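Local atomic coordinates of abietadiene synthase, chloroplastic (Abies grandis, PDB entry 3S9V), a protein that is a largely helical member of the terpene synthase family, with an N-terminal terpene synthase domain and a metal-binding domain. Residues 213-218 with 240-245; 271-276 with 298-303; 325-330 with 340-345. All coordinates share one frame; numbering follows the deposited sequence.

Interaction 1: 213-218 with 240-245; sequences VDWQKI and MRTGNK
W215 in the first turn of helix 215-219 meets R241 and T242 in the last turn of helix 232-242, so one helix start rests on another helix end at the protein surface. The main evidence is a CH-pi contact: R241 CB lies 3.9 Å from the centroid of the five-membered ring of W215, 22° off its normal. R241 CG follows just outside the rim, 3.6 Å from W215 CZ2. V213 CG1 covers the opposite face of the indole, 3.2 Å above its plane, which places the ring between two aliphatic groups. The R241 chain bends at CB-CG (chi2 -47°), and its guanidinium lies beyond the NE1 edge of the indole, its plane turned 82° from that of the ring. R241 NH1 thereby comes to 3.6 Å from W215 NE1, which lies at the guanidinium edge. T242 adds its methyl, with CG2 at 3.9 Å from W215 CB. Its hydroxyl is engaged elsewhere: OG1 accepts from N244 N in an ST turn just where G243, with positive phi, leaves the helix, and it also bonds V238 O. At the start of helix 215-219, D214 caps through a weak bond from K217 N to OD1. The adjoining nitrogens of W215 and R241 are both donors, so the attraction probably comes from carbon packing and CH-pi contact, while R241 NH1 gives its hydrogen bond to Q210 O.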
loop_
_atom_site.group_PDB
_atom_site.type_symbol
_atom_site.label_atom_id
_atom_site.label_comp_id
_atom_site.label_asym_id
_atom_site.label_seq_id
_atom_site.Cartn_x
_atom_site.Cartn_y
_atom_site.Cartn_z
ATOM N N VAL A 213 -24.536 -19.998 -26.254
ATOM C CA VAL A 213 -23.256 -20.653 -26.045
ATOM C C VAL A 213 -23.170 -22.125 -26.494
ATOM O O VAL A 213 -24.165 -22.851 -26.476
ATOM C CB VAL A 213 -22.856 -20.503 -24.551
ATOM C CG1 VAL A 213 -23.530 -21.571 -23.698
ATOM C CG2 VAL A 213 -21.366 -20.541 -24.414
ATOM N N ASP A 214 -21.980 -22.541 -26.932
ATOM C CA ASP A 214 -21.731 -23.929 -27.357
ATOM C C ASP A 214 -21.210 -24.640 -26.113
ATOM O O ASP A 214 -20.020 -24.573 -25.814
ATOM C CB ASP A 214 -20.656 -23.985 -28.450
ATOM C CG ASP A 214 -20.372 -25.409 -28.926
ATOM O OD1 ASP A 214 -20.480 -26.349 -28.108
ATOM O OD2 ASP A 214 -20.024 -25.591 -30.113
ATOM N N TRP A 215 -22.098 -25.328 -25.402
ATOM C CA TRP A 215 -21.726 -25.986 -24.156
ATOM C C TRP A 215 -20.464 -26.830 -24.183
ATOM O O TRP A 215 -19.664 -26.780 -23.243
ATOM C CB TRP A 215 -22.909 -26.796 -23.618
ATOM C CG TRP A 215 -24.047 -25.907 -23.212
ATOM C CD1 TRP A 215 -25.302 -25.877 -23.748
ATOM C CD2 TRP A 215 -23.999 -24.851 -22.247
ATOM N NE1 TRP A 215 -26.034 -24.861 -23.184
ATOM C CE2 TRP A 215 -25.258 -24.216 -22.259
ATOM C CE3 TRP A 215 -23.010 -24.377 -21.376
ATOM C CZ2 TRP A 215 -25.554 -23.130 -21.434
ATOM C CZ3 TRP A 215 -23.303 -23.297 -20.562
ATOM C CH2 TRP A 215 -24.564 -22.684 -20.596
ATOM N N GLN A 216 -20.274 -27.600 -25.248
ATOM C CA GLN A 216 -19.089 -28.440 -25.352
ATOM C C GLN A 216 -17.796 -27.628 -25.284
ATOM O O GLN A 216 -16.863 -27.995 -24.576
ATOM C CB GLN A 216 -19.119 -29.247 -26.652
ATOM C CG GLN A 216 -17.820 -29.964 -26.936
ATOM C CD GLN A 216 -17.917 -30.835 -28.159
ATOM O OE1 GLN A 216 -18.285 -30.366 -29.243
ATOM N NE2 GLN A 216 -17.595 -32.112 -27.999
ATOM N N LYS A 217 -17.733 -26.535 -26.027
ATOM C CA LYS A 217 -16.539 -25.697 -26.016
ATOM C C LYS A 217 -16.359 -25.062 -24.646
ATOM O O LYS A 217 -15.233 -24.904 -24.172
ATOM C CB LYS A 217 -16.638 -24.613 -27.095
ATOM C CG LYS A 217 -16.554 -25.163 -28.505
ATOM C CD LYS A 217 -16.475 -24.052 -29.537
ATOM C CE LYS A 217 -16.216 -24.616 -30.925
ATOM N NZ LYS A 217 -16.078 -23.529 -31.929
ATOM N N ILE A 218 -17.474 -24.711 -24.008
ATOM C CA ILE A 218 -17.443 -24.106 -22.678
ATOM C C ILE A 218 -16.859 -25.046 -21.615
ATOM O O ILE A 218 -16.128 -24.603 -20.731
ATOM C CB ILE A 218 -18.864 -23.677 -22.227
ATOM C CG1 ILE A 218 -19.337 -22.484 -23.058
ATOM C CG2 ILE A 218 -18.870 -23.333 -20.753
ATOM C CD1 ILE A 218 -18.457 -21.253 -22.948
ATOM N N MET A 240 -27.151 -27.477 -14.960
ATOM C CA MET A 240 -28.497 -27.753 -15.428
ATOM C C MET A 240 -28.545 -28.000 -16.938
ATOM O O MET A 240 -29.445 -28.685 -17.424
ATOM C CB MET A 240 -29.453 -26.608 -15.035
ATOM C CG MET A 240 -29.782 -26.570 -13.534
ATOM S SD MET A 240 -31.164 -25.498 -13.058
ATOM C CE MET A 240 -30.368 -23.879 -13.153
ATOM N N ARG A 241 -27.573 -27.460 -17.675
ATOM C CA ARG A 241 -27.533 -27.651 -19.125
ATOM C C ARG A 241 -26.714 -28.848 -19.605
ATOM O O ARG A 241 -26.946 -29.340 -20.710
ATOM C CB ARG A 241 -27.008 -26.387 -19.828
ATOM C CG ARG A 241 -28.027 -25.263 -19.934
ATOM C CD ARG A 241 -29.357 -25.802 -20.444
ATOM N NE ARG A 241 -30.366 -24.760 -20.592
ATOM C CZ ARG A 241 -30.353 -23.841 -21.550
ATOM N NH1 ARG A 241 -29.380 -23.832 -22.456
ATOM N NH2 ARG A 241 -31.318 -22.932 -21.603
ATOM N N THR A 242 -25.772 -29.319 -18.785
ATOM C CA THR A 242 -24.905 -30.436 -19.175
ATOM C C THR A 242 -24.822 -31.606 -18.193
ATOM O O THR A 242 -24.289 -32.659 -18.532
ATOM C CB THR A 242 -23.446 -29.964 -19.395
ATOM O OG1 THR A 242 -22.866 -29.629 -18.129
ATOM C CG2 THR A 242 -23.394 -28.740 -20.297
ATOM N N GLY A 243 -25.317 -31.426 -16.977
ATOM C CA GLY A 243 -25.240 -32.504 -16.007
ATOM C C GLY A 243 -23.810 -32.785 -15.566
ATOM O O GLY A 243 -23.551 -33.781 -14.899
ATOM N N ASN A 244 -22.880 -31.910 -15.938
ATOM C CA ASN A 244 -21.475 -32.079 -15.575
ATOM C C ASN A 244 -21.312 -32.176 -14.052
ATOM O O ASN A 244 -21.654 -31.251 -13.316
ATOM C CB ASN A 244 -20.648 -30.917 -16.142
ATOM C CG ASN A 244 -19.188 -30.983 -15.734
ATOM O OD1 ASN A 244 -18.822 -30.554 -14.642
ATOM N ND2 ASN A 244 -18.349 -31.534 -16.604
ATOM N N LYS A 245 -20.769 -33.298 -13.594
ATOM C CA LYS A 245 -20.598 -33.556 -12.167
ATOM C C LYS A 245 -19.628 -32.669 -11.386
ATOM O O LYS A 245 -19.873 -32.382 -10.214
ATOM C CB LYS A 245 -20.254 -35.038 -11.968
ATOM C CG LYS A 245 -21.375 -35.959 -12.470
ATOM C CD LYS A 245 -20.903 -37.381 -12.740
ATOM C CE LYS A 245 -22.031 -38.226 -13.329
ATOM N NZ LYS A 245 -21.574 -39.585 -13.740
#

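Interaction 2: 271-276 with 298-303; sequences FERLWA and DYVYSH
R273 lays its guanidinium flat on the ring of Y299, and this polar-aromatic stack carries most of the contact between helices 269-282 and 290-301. The two planes are 18° apart, and R273 CZ sits 3.6 Å from the ring centroid, 15° off the normal, which meets the definition of a cation-pi interaction. The overlap is offset toward the rim: R273 NE lies 3.3 Å from Y299 CD2, and NH1 reaches past it to CE2. An R273 chain extended from CG to NE carries the group across the gap, while the tyrosine points its ring to meet it with CG anti to the backbone N (chi1 179°). The opposite ring face is taken by H303 CD2, 3.7 Å above the plane, so the tyrosine is held between a guanidinium and an imidazole.

Hydrogen bonds engage the polar ends of the stack, although none crosses between the segments. R273 NH1 bonds the carbonyl oxygens of G48 and D269, and Y299 OH bonds D269 OD1; these partners should restrict rotation of both stacked groups. On the backbone of the same tyrosine, Y299 O accepts from S302 OG at 2.7 Å.

Apolar packing lies beside the stack. V300 divides its two methyls between neighbours, CG2 at 3.8 Å from R273 CB and CG1 at 4.0 Å from L274 CD2.

Within the fold, R273 and V300 are the closest backbone positions, 7.4 Å between CA atoms. F271 points away from this contact, and both it and W275 pack against D322 of helix 320-332, whereas on helix 290-301 D298 and Y301 reach Y335, beyond the end of helix 320-332.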
loop_
_atom_site.group_PDB
_atom_site.type_symbol
_atom_site.label_atom_id
_atom_site.label_comp_id
_atom_site.label_asym_id
_atom_site.label_seq_id
_atom_site.Cartn_x
_atom_site.Cartn_y
_atom_site.Cartn_z
ATOM N N PHE A 271 -7.513 -13.311 -2.053
ATOM C CA PHE A 271 -8.012 -11.957 -1.962
ATOM C C PHE A 271 -8.138 -11.558 -0.480
ATOM O O PHE A 271 -7.658 -10.500 -0.067
ATOM C CB PHE A 271 -9.361 -11.876 -2.696
ATOM C CG PHE A 271 -10.139 -10.618 -2.425
ATOM C CD1 PHE A 271 -9.523 -9.375 -2.459
ATOM C CD2 PHE A 271 -11.503 -10.683 -2.161
ATOM C CE1 PHE A 271 -10.250 -8.213 -2.233
ATOM C CE2 PHE A 271 -12.242 -9.525 -1.933
ATOM C CZ PHE A 271 -11.615 -8.286 -1.968
ATOM N N GLU A 272 -8.736 -12.423 0.327
ATOM C CA GLU A 272 -8.925 -12.114 1.741
ATOM C C GLU A 272 -7.626 -11.942 2.528
ATOM O O GLU A 272 -7.479 -10.990 3.301
ATOM C CB GLU A 272 -9.785 -13.191 2.402
ATOM C CG GLU A 272 -10.036 -12.933 3.870
ATOM C CD GLU A 272 -11.128 -13.810 4.440
ATOM O OE1 GLU A 272 -10.883 -15.012 4.698
ATOM O OE2 GLU A 272 -12.243 -13.290 4.622
ATOM N N ARG A 273 -6.682 -12.859 2.336
ATOM C CA ARG A 273 -5.411 -12.781 3.049
ATOM C C ARG A 273 -4.561 -11.576 2.669
ATOM O O ARG A 273 -4.026 -10.896 3.545
ATOM C CB ARG A 273 -4.609 -14.068 2.846
ATOM C CG ARG A 273 -5.133 -15.259 3.653
ATOM C CD ARG A 273 -4.347 -16.519 3.339
ATOM N NE ARG A 273 -4.736 -17.649 4.182
ATOM C CZ ARG A 273 -5.888 -18.303 4.077
ATOM N NH1 ARG A 273 -6.780 -17.949 3.158
ATOM N NH2 ARG A 273 -6.152 -19.309 4.896
ATOM N N LEU A 274 -4.444 -11.304 1.370
ATOM C CA LEU A 274 -3.639 -10.178 0.899
ATOM C C LEU A 274 -4.191 -8.818 1.313
ATOM O O LEU A 274 -3.430 -7.908 1.680
ATOM C CB LEU A 274 -3.488 -10.229 -0.628
ATOM C CG LEU A 274 -2.589 -11.342 -1.181
ATOM C CD1 LEU A 274 -2.762 -11.409 -2.676
ATOM C CD2 LEU A 274 -1.116 -11.094 -0.818
ATOM N N TRP A 275 -5.512 -8.681 1.255
ATOM C CA TRP A 275 -6.153 -7.425 1.616
ATOM C C TRP A 275 -6.147 -7.190 3.135
ATOM O O TRP A 275 -6.022 -6.058 3.599
ATOM C CB TRP A 275 -7.581 -7.398 1.061
ATOM C CG TRP A 275 -7.704 -6.651 -0.230
ATOM C CD1 TRP A 275 -8.347 -5.468 -0.424
ATOM C CD2 TRP A 275 -7.121 -7.001 -1.497
ATOM N NE1 TRP A 275 -8.200 -5.050 -1.725
ATOM C CE2 TRP A 275 -7.451 -5.971 -2.406
ATOM C CE3 TRP A 275 -6.350 -8.080 -1.949
ATOM C CZ2 TRP A 275 -7.038 -5.985 -3.743
ATOM C CZ3 TRP A 275 -5.937 -8.097 -3.285
ATOM C CH2 TRP A 275 -6.283 -7.053 -4.164
ATOM N N ALA A 276 -6.268 -8.258 3.909
ATOM C CA ALA A 276 -6.253 -8.125 5.361
ATOM C C ALA A 276 -4.877 -7.643 5.801
ATOM O O ALA A 276 -4.754 -6.742 6.643
ATOM C CB ALA A 276 -6.577 -9.467 6.015
ATOM N N ASP A 298 2.565 -17.102 3.895
ATOM C CA ASP A 298 3.125 -18.405 3.527
ATOM C C ASP A 298 2.073 -19.130 2.676
ATOM O O ASP A 298 2.390 -19.773 1.673
ATOM C CB ASP A 298 3.424 -19.267 4.766
ATOM C CG ASP A 298 4.709 -18.866 5.477
ATOM O OD1 ASP A 298 5.595 -18.254 4.838
ATOM O OD2 ASP A 298 4.842 -19.191 6.681
ATOM N N TYR A 299 0.819 -19.011 3.098
ATOM C CA TYR A 299 -0.294 -19.632 2.405
ATOM C C TYR A 299 -0.403 -19.080 0.991
ATOM O O TYR A 299 -0.449 -19.842 0.024
ATOM C CB TYR A 299 -1.595 -19.365 3.162
ATOM C CG TYR A 299 -2.823 -19.951 2.497
ATOM C CD1 TYR A 299 -3.271 -21.235 2.813
ATOM C CD2 TYR A 299 -3.537 -19.218 1.540
ATOM C CE1 TYR A 299 -4.407 -21.775 2.194
ATOM C CE2 TYR A 299 -4.664 -19.745 0.916
ATOM C CZ TYR A 299 -5.096 -21.022 1.248
ATOM O OH TYR A 299 -6.228 -21.529 0.647
ATOM N N VAL A 300 -0.438 -17.754 0.870
ATOM C CA VAL A 300 -0.545 -17.136 -0.444
ATOM C C VAL A 300 0.616 -17.516 -1.351
ATOM O O VAL A 300 0.418 -17.803 -2.533
ATOM C CB VAL A 300 -0.612 -15.603 -0.342
ATOM C CG1 VAL A 300 -0.628 -14.979 -1.749
ATOM C CG2 VAL A 300 -1.868 -15.199 0.433
ATOM N N TYR A 301 1.826 -17.521 -0.801
ATOM C CA TYR A 301 3.002 -17.864 -1.588
ATOM C C TYR A 301 2.965 -19.319 -2.072
ATOM O O TYR A 301 3.406 -19.604 -3.182
ATOM C CB TYR A 301 4.286 -17.618 -0.782
ATOM C CG TYR A 301 5.561 -17.905 -1.565
ATOM C CD1 TYR A 301 5.910 -17.131 -2.672
ATOM C CD2 TYR A 301 6.395 -18.976 -1.219
ATOM C CE1 TYR A 301 7.057 -17.415 -3.422
ATOM C CE2 TYR A 301 7.545 -19.268 -1.963
ATOM C CZ TYR A 301 7.867 -18.483 -3.063
ATOM O OH TYR A 301 8.987 -18.769 -3.806
ATOM N N SER A 302 2.447 -20.229 -1.245
ATOM C CA SER A 302 2.360 -21.638 -1.628
ATOM C C SER A 302 1.391 -21.786 -2.787
ATOM O O SER A 302 1.271 -22.862 -3.366
ATOM C CB SER A 302 1.872 -22.505 -0.465
ATOM O OG SER A 302 0.485 -22.323 -0.228
ATOM N N HIS A 303 0.683 -20.709 -3.111
ATOM C CA HIS A 303 -0.261 -20.734 -4.223
ATOM C C HIS A 303 0.168 -19.756 -5.306
ATOM O O HIS A 303 -0.578 -19.503 -6.246
ATOM C CB HIS A 303 -1.671 -20.386 -3.745
ATOM C CG HIS A 303 -2.313 -21.471 -2.943
ATOM N ND1 HIS A 303 -2.665 -22.686 -3.487
ATOM C CD2 HIS A 303 -2.627 -21.542 -1.627
ATOM C CE1 HIS A 303 -3.167 -23.460 -2.542
ATOM N NE2 HIS A 303 -3.154 -22.789 -1.403
#

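Interaction 3: 325-330 with 340-345; sequences MGLRIL and DVLKTF
Within 325-330, L327 makes the contact with 340-345, through CD2, and it does so by meeting two side chains together. That methyl lies 3.8 Å from V341 CG2 and 4.0 Å from L342 CG, both ordinary van der Waals separations. The leucine reaches out with CG anti to the backbone N (chi1 172°), and with CD2 roughly anti to CA the chain extends that methyl outward to the pair. L327 crosses L342 at about a right angle and V341 more obliquely, so the methyl sits against a gamma methyl on one partner and a branch carbon on the other. L342 brings its branch to the leucine even though its CB does not aim straight at the helix. All three residues are buried, yet the segments hide only 104 Å² of surface between them; only three side chains meet, and the nearest CA atoms, L327 and V341, are 8.0 Å apart.

The solvent side is much looser. D340 directs its CB away from the helix, and its OD1 makes a weak salt bridge with K343 NZ at 3.5 Å; both residues are exposed. Behind it the backbone turns with helical phi and psi but without the regular bonds of an alpha helix: K343 N bonds D340 O and F345 N bonds L342 O, each a three-residue step.

Neighbouring elements fill in around this sparse contact. V341 also touches W304 and, with F345, T323 of helix 320-332, while L327 reaches V337 in the following loop and C372 of helix 363-373. Also on helix 320-332, R328 forms a salt bridge with D278; helix 320-332 thus touches the 340-345 segment, helix 363-373 and helix 269-282.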
loop_
_atom_site.group_PDB
_atom_site.type_symbol
_atom_site.label_atom_id
_atom_site.label_comp_id
_atom_site.label_asym_id
_atom_site.label_seq_id
_atom_site.Cartn_x
_atom_site.Cartn_y
_atom_site.Cartn_z
ATOM N N MET A 325 -0.975 -6.813 -5.786
ATOM C CA MET A 325 -0.965 -6.786 -4.323
ATOM C C MET A 325 0.034 -7.826 -3.831
ATOM O O MET A 325 0.952 -7.520 -3.064
ATOM C CB MET A 325 -2.346 -7.124 -3.757
ATOM C CG MET A 325 -3.251 -5.941 -3.468
ATOM S SD MET A 325 -2.785 -4.985 -2.003
ATOM C CE MET A 325 -2.274 -3.546 -2.788
ATOM N N GLY A 326 -0.157 -9.062 -4.286
ATOM C CA GLY A 326 0.720 -10.141 -3.885
ATOM C C GLY A 326 2.174 -9.886 -4.219
ATOM O O GLY A 326 3.052 -10.180 -3.407
ATOM N N LEU A 327 2.446 -9.346 -5.408
ATOM C CA LEU A 327 3.831 -9.080 -5.800
ATOM C C LEU A 327 4.514 -8.107 -4.837
ATOM O O LEU A 327 5.631 -8.373 -4.382
ATOM C CB LEU A 327 3.904 -8.543 -7.239
ATOM C CG LEU A 327 5.278 -8.054 -7.708
ATOM C CD1 LEU A 327 6.321 -9.144 -7.490
ATOM C CD2 LEU A 327 5.204 -7.654 -9.172
ATOM N N ARG A 328 3.850 -7.000 -4.503
ATOM C CA ARG A 328 4.457 -6.031 -3.582
ATOM C C ARG A 328 4.639 -6.555 -2.161
ATOM O O ARG A 328 5.741 -6.483 -1.600
ATOM C CB ARG A 328 3.649 -4.730 -3.523
ATOM C CG ARG A 328 4.278 -3.651 -2.619
ATOM C CD ARG A 328 3.461 -2.365 -2.653
ATOM N NE ARG A 328 2.061 -2.684 -2.429
ATOM C CZ ARG A 328 1.485 -2.763 -1.237
ATOM N NH1 ARG A 328 0.202 -3.087 -1.153
ATOM N NH2 ARG A 328 2.174 -2.478 -0.138
ATOM N N ILE A 329 3.566 -7.076 -1.578
ATOM C CA ILE A 329 3.624 -7.582 -0.213
ATOM C C ILE A 329 4.527 -8.801 -0.029
ATOM O O ILE A 329 5.250 -8.883 0.960
ATOM C CB ILE A 329 2.221 -7.900 0.316
ATOM C CG1 ILE A 329 1.405 -6.604 0.376
ATOM C CG2 ILE A 329 2.315 -8.546 1.699
ATOM C CD1 ILE A 329 -0.041 -6.783 0.832
ATOM N N LEU A 330 4.486 -9.746 -0.964
ATOM C CA LEU A 330 5.343 -10.928 -0.874
ATOM C C LEU A 330 6.800 -10.512 -1.061
ATOM O O LEU A 330 7.706 -11.060 -0.423
ATOM C CB LEU A 330 4.957 -11.970 -1.935
ATOM C CG LEU A 330 3.621 -12.691 -1.692
ATOM C CD1 LEU A 330 3.301 -13.605 -2.856
ATOM C CD2 LEU A 330 3.707 -13.504 -0.402
ATOM N N ASP A 340 7.884 -10.530 -13.324
ATOM C CA ASP A 340 7.453 -11.089 -14.609
ATOM C C ASP A 340 5.961 -11.404 -14.593
ATOM O O ASP A 340 5.340 -11.524 -15.652
ATOM C CB ASP A 340 8.202 -12.384 -14.950
ATOM C CG ASP A 340 9.671 -12.160 -15.227
ATOM O OD1 ASP A 340 10.023 -11.100 -15.788
ATOM O OD2 ASP A 340 10.473 -13.058 -14.898
ATOM N N VAL A 341 5.388 -11.554 -13.397
ATOM C CA VAL A 341 3.960 -11.850 -13.271
ATOM C C VAL A 341 3.104 -10.770 -13.932
ATOM O O VAL A 341 2.018 -11.058 -14.430
ATOM C CB VAL A 341 3.508 -11.981 -11.780
ATOM C CG1 VAL A 341 4.121 -13.210 -11.143
ATOM C CG2 VAL A 341 3.890 -10.739 -11.007
ATOM N N LEU A 342 3.593 -9.535 -13.940
ATOM C CA LEU A 342 2.855 -8.430 -14.542
ATOM C C LEU A 342 2.796 -8.473 -16.072
ATOM O O LEU A 342 1.920 -7.858 -16.677
ATOM C CB LEU A 342 3.451 -7.090 -14.106
ATOM C CG LEU A 342 3.388 -6.725 -12.623
ATOM C CD1 LEU A 342 3.981 -5.344 -12.440
ATOM C CD2 LEU A 342 1.939 -6.749 -12.122
ATOM N N LYS A 343 3.725 -9.189 -16.697
ATOM C CA LYS A 343 3.744 -9.283 -18.156
ATOM C C LYS A 343 2.421 -9.812 -18.703
ATOM O O LYS A 343 2.004 -9.469 -19.806
ATOM C CB LYS A 343 4.905 -10.173 -18.612
ATOM C CG LYS A 343 6.271 -9.470 -18.613
ATOM C CD LYS A 343 7.399 -10.450 -18.941
ATOM C CE LYS A 343 8.701 -9.736 -19.302
ATOM N NZ LYS A 343 9.198 -8.806 -18.249
ATOM N N THR A 344 1.753 -10.640 -17.912
ATOM C CA THR A 344 0.471 -11.216 -18.297
ATOM C C THR A 344 -0.604 -10.155 -18.567
ATOM O O THR A 344 -1.555 -10.403 -19.315
ATOM C CB THR A 344 -0.053 -12.153 -17.179
ATOM O OG1 THR A 344 0.825 -13.274 -17.042
ATOM C CG2 THR A 344 -1.456 -12.643 -17.489
ATOM N N PHE A 345 -0.450 -8.977 -17.964
ATOM C CA PHE A 345 -1.445 -7.919 -18.108
ATOM C C PHE A 345 -1.075 -6.742 -19.014
ATOM O O PHE A 345 -1.847 -5.790 -19.163
ATOM C CB PHE A 345 -1.821 -7.419 -16.715
ATOM C CG PHE A 345 -2.213 -8.526 -15.772
ATOM C CD1 PHE A 345 -1.264 -9.130 -14.952
ATOM C CD2 PHE A 345 -3.520 -9.013 -15.749
ATOM C CE1 PHE A 345 -1.609 -10.201 -14.131
ATOM C CE2 PHE A 345 -3.871 -10.081 -14.931
ATOM C CZ PHE A 345 -2.913 -10.674 -14.122
#

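In the fold
Read from the N terminus, the three contacts follow in series, with no nesting or crossing. Interaction 1 closes first, over the 21 residues between segments 213-218 and 240-245; its nearest atoms stay about 20 Å from interaction 2 and about 19 Å from interaction 3. Interaction 2 then closes a second 21-residue span, pairing helix 269-282 with helix 290-301. Interaction 3 closes a shorter 9-residue span, folding the chain after helix 320-332 back onto it. The last two touch directly: W275 packs on M325, L274 on G326 and I329, and Y301 on L330, joining helices 269-282, 290-301 and 320-332 in one packed group.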